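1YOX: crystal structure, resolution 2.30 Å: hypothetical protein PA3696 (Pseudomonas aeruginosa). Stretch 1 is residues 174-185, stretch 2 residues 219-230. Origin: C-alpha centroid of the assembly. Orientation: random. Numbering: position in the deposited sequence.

Stretch 1, residues 174-185: TLRVDTGCLVAF
Stretch 2 219-230: TVWLQSLPFSRL

Residues 174-178 form a strand, turn through a 3-10 segment at 179-181, and re-emerge as strand 182-185, antiparallel to strand 219-223 at 163°. Leu 182 pairs with Leu 222, Ala 184 with Trp 221 and Phe 185 with Val 220; the one-residue shift is a bulge at Val 183 (phi/psi -78/-67). There Trp 221 O accepts from both Val 183 N (2.8 Å) and Ala 184 N (3.1 Å), while Trp 221 N donates to Ala 184 O (2.7 Å) and Gln 223 N to Cys 181 O (2.9 Å).

Leu 182, Phe 185, Val 220 and Leu 222 share one face. Leu 182 (t, p) places CD1 3.5 Å from Val 220 CG1; Leu 222 (m, t) brings CD2 to 3.7 Å from Val 177 CG2 and CD1 to 3.9 Å from Leu 175 CD2, joining the first strand to this apolar cluster. Phe 185 (p, chi2 93°) leads its ring away. On the other face, Trp 221 (chi1 -34°, chi2 60°) sets CD1 3.6 Å from the small Ala 184 CB.

Beyond Pro 226, the N-cap, Arg 229 (t, t, m, chi4 -170°) extends back, and Asp 178, at t, turns OD2 to the guanidinium edge, forming a salt bridge 2.7 Å from Arg 229 NH2. Gly 180 CA lies 3.6 Å from Ser 228 OG, where a CB would clash.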

# COMPACT_ATOMS: atom_id res chain seq x y z
N THR C 174 -5.15 1.82 30.38
CA THR C 174 -4.16 0.89 29.82
C THR C 174 -4.48 0.44 28.40
O THR C 174 -5.58 -0.05 28.10
CB THR C 174 -3.86 -0.31 30.75
OG1 THR C 174 -2.76 0.02 31.62
CG2 THR C 174 -3.48 -1.56 29.95
N LEU C 175 -3.52 0.66 27.50
CA LEU C 175 -3.67 0.21 26.12
C LEU C 175 -2.61 -0.85 25.83
O LEU C 175 -1.42 -0.65 26.09
CB LEU C 175 -3.61 1.39 25.15
CG LEU C 175 -4.07 1.18 23.69
CD1 LEU C 175 -5.45 0.55 23.55
CD2 LEU C 175 -4.01 2.48 22.91
N ARG C 176 -3.07 -2.01 25.36
CA ARG C 176 -2.18 -3.05 24.87
C ARG C 176 -2.19 -3.03 23.33
O ARG C 176 -3.26 -3.03 22.70
CB ARG C 176 -2.57 -4.43 25.40
CG ARG C 176 -1.99 -4.78 26.81
CD ARG C 176 -2.75 -5.98 27.45
NE ARG C 176 -4.20 -5.75 27.43
CZ ARG C 176 -5.12 -6.70 27.30
NH1 ARG C 176 -4.77 -7.98 27.16
NH2 ARG C 176 -6.42 -6.36 27.28
N VAL C 177 -1.00 -2.98 22.76
CA VAL C 177 -0.82 -2.78 21.33
C VAL C 177 0.14 -3.83 20.78
O VAL C 177 1.24 -4.03 21.33
CB VAL C 177 -0.29 -1.32 21.06
CG1 VAL C 177 0.19 -1.15 19.62
CG2 VAL C 177 -1.34 -0.26 21.39
N ASP C 178 -0.25 -4.50 19.69
CA ASP C 178 0.74 -5.25 18.88
C ASP C 178 1.96 -4.36 18.62
O ASP C 178 1.84 -3.23 18.19
CB ASP C 178 0.15 -5.76 17.56
CG ASP C 178 1.13 -6.68 16.79
OD1 ASP C 178 2.00 -7.34 17.41
OD2 ASP C 178 1.03 -6.76 15.56
N THR C 179 3.14 -4.88 18.93
CA THR C 179 4.31 -4.03 19.11
C THR C 179 4.68 -3.12 17.94
O THR C 179 4.92 -1.94 18.13
CB THR C 179 5.49 -4.85 19.68
OG1 THR C 179 5.21 -5.13 21.06
CG2 THR C 179 6.82 -4.09 19.60
N GLY C 180 4.67 -3.63 16.72
CA GLY C 180 5.00 -2.80 15.56
C GLY C 180 3.99 -1.70 15.26
O GLY C 180 4.33 -0.74 14.58
N CYS C 181 2.76 -1.86 15.76
CA CYS C 181 1.67 -0.90 15.57
C CYS C 181 1.83 0.45 16.27
O CYS C 181 1.06 1.37 16.02
CB CYS C 181 0.33 -1.53 15.98
SG CYS C 181 -0.25 -2.73 14.81
N LEU C 182 2.82 0.58 17.14
CA LEU C 182 3.09 1.87 17.77
C LEU C 182 3.86 2.85 16.88
O LEU C 182 5.04 2.66 16.63
CB LEU C 182 3.83 1.67 19.10
CG LEU C 182 3.94 2.84 20.10
CD1 LEU C 182 2.61 3.43 20.43
CD2 LEU C 182 4.65 2.38 21.39
N VAL C 183 3.20 3.90 16.43
CA VAL C 183 3.86 4.97 15.70
C VAL C 183 4.64 5.93 16.59
O VAL C 183 5.88 6.00 16.51
CB VAL C 183 2.84 5.78 14.85
CG1 VAL C 183 3.55 6.87 14.03
CG2 VAL C 183 2.08 4.86 13.94
N ALA C 184 3.90 6.66 17.43
CA ALA C 184 4.41 7.77 18.24
C ALA C 184 3.61 7.90 19.54
O ALA C 184 2.45 7.46 19.62
CB ALA C 184 4.33 9.09 17.44
N PHE C 185 4.23 8.52 20.55
CA PHE C 185 3.55 8.91 21.80
C PHE C 185 4.26 10.05 22.54
O PHE C 185 5.48 10.23 22.44
CB PHE C 185 3.34 7.71 22.75
CG PHE C 185 4.62 7.03 23.18
CD1 PHE C 185 5.26 7.39 24.35
CD2 PHE C 185 5.17 6.01 22.41
CE1 PHE C 185 6.44 6.77 24.76
CE2 PHE C 185 6.34 5.39 22.80
CZ PHE C 185 6.98 5.77 23.99
N THR C 219 -1.19 11.31 24.42
CA THR C 219 -1.63 10.92 23.09
C THR C 219 -0.79 9.76 22.60
O THR C 219 0.41 9.72 22.81
CB THR C 219 -1.51 12.10 22.11
OG1 THR C 219 -1.97 13.29 22.76
CG2 THR C 219 -2.35 11.88 20.86
N VAL C 220 -1.47 8.80 21.99
CA VAL C 220 -0.80 7.73 21.30
C VAL C 220 -1.16 7.80 19.84
O VAL C 220 -2.34 8.04 19.48
CB VAL C 220 -1.22 6.32 21.80
CG1 VAL C 220 -0.31 5.27 21.17
CG2 VAL C 220 -1.14 6.22 23.31
N TRP C 221 -0.16 7.54 19.00
CA TRP C 221 -0.37 7.38 17.56
C TRP C 221 -0.08 5.93 17.12
O TRP C 221 1.03 5.43 17.30
CB TRP C 221 0.45 8.41 16.80
CG TRP C 221 0.56 9.72 17.55
CD1 TRP C 221 1.11 9.93 18.81
CD2 TRP C 221 0.13 10.99 17.11
NE1 TRP C 221 1.04 11.25 19.16
CE2 TRP C 221 0.44 11.93 18.13
CE3 TRP C 221 -0.51 11.43 15.95
CZ2 TRP C 221 0.13 13.28 18.03
CZ3 TRP C 221 -0.80 12.78 15.84
CH2 TRP C 221 -0.48 13.69 16.87
N LEU C 222 -1.10 5.28 16.57
CA LEU C 222 -0.99 3.88 16.18
C LEU C 222 -1.23 3.71 14.69
O LEU C 222 -1.84 4.55 14.05
CB LEU C 222 -2.00 3.04 16.98
CG LEU C 222 -1.91 3.07 18.51
CD1 LEU C 222 -3.11 2.38 19.13
CD2 LEU C 222 -0.61 2.45 18.99
N GLN C 223 -0.74 2.60 14.13
CA GLN C 223 -0.84 2.36 12.70
C GLN C 223 -1.41 0.98 12.49
O GLN C 223 -1.02 0.03 13.20
CB GLN C 223 0.54 2.50 12.03
CG GLN C 223 1.58 1.40 12.35
CD GLN C 223 3.01 1.83 12.07
OE1 GLN C 223 3.88 1.77 12.96
NE2 GLN C 223 3.26 2.31 10.87
N SER C 224 -2.35 0.86 11.54
CA SER C 224 -2.97 -0.42 11.25
C SER C 224 -2.09 -1.41 10.48
O SER C 224 -2.29 -2.61 10.58
CB SER C 224 -4.27 -0.21 10.47
OG SER C 224 -4.02 0.35 9.19
N LEU C 225 -1.14 -0.91 9.67
CA LEU C 225 -0.33 -1.79 8.84
C LEU C 225 1.13 -1.38 8.93
O LEU C 225 1.68 -0.80 8.00
CB LEU C 225 -0.81 -1.85 7.39
CG LEU C 225 0.03 -2.73 6.41
CD1 LEU C 225 0.10 -4.18 6.82
CD2 LEU C 225 -0.49 -2.59 5.01
N PRO C 226 1.77 -1.75 10.06
CA PRO C 226 3.13 -1.39 10.30
C PRO C 226 4.02 -2.15 9.32
O PRO C 226 3.66 -3.25 8.87
CB PRO C 226 3.38 -1.83 11.75
CG PRO C 226 2.35 -2.84 12.07
CD PRO C 226 1.20 -2.61 11.13
N PHE C 227 5.13 -1.52 8.96
CA PHE C 227 6.06 -2.08 8.00
C PHE C 227 6.52 -3.48 8.43
O PHE C 227 6.80 -4.36 7.59
CB PHE C 227 7.26 -1.13 7.89
CG PHE C 227 8.39 -1.68 7.08
CD1 PHE C 227 8.27 -1.87 5.71
CD2 PHE C 227 9.60 -1.98 7.68
CE1 PHE C 227 9.31 -2.35 4.97
CE2 PHE C 227 10.65 -2.46 6.94
CZ PHE C 227 10.50 -2.67 5.59
N SER C 228 6.62 -3.67 9.74
CA SER C 228 7.15 -4.90 10.32
C SER C 228 6.20 -6.03 10.05
O SER C 228 6.62 -7.17 9.82
CB SER C 228 7.35 -4.72 11.83
OG SER C 228 6.21 -4.12 12.42
N ARG C 229 4.91 -5.72 10.10
CA ARG C 229 3.93 -6.70 9.74
C ARG C 229 3.89 -6.91 8.23
O ARG C 229 3.81 -8.07 7.75
CB ARG C 229 2.56 -6.34 10.29
CG ARG C 229 1.48 -7.29 9.84
CD ARG C 229 0.12 -6.85 10.29
NE ARG C 229 0.04 -6.77 11.76
CZ ARG C 229 -1.08 -6.60 12.46
NH1 ARG C 229 -2.24 -6.50 11.84
NH2 ARG C 229 -1.03 -6.53 13.78
N LEU C 230 3.96 -5.81 7.47
CA LEU C 230 3.96 -5.91 6.02
C LEU C 230 5.19 -6.73 5.59
O LEU C 230 5.04 -7.77 4.95
CB LEU C 230 4.00 -4.52 5.35
CG LEU C 230 3.44 -4.19 3.95
CD1 LEU C 230 4.19 -3.02 3.26
CD2 LEU C 230 3.31 -5.35 3.03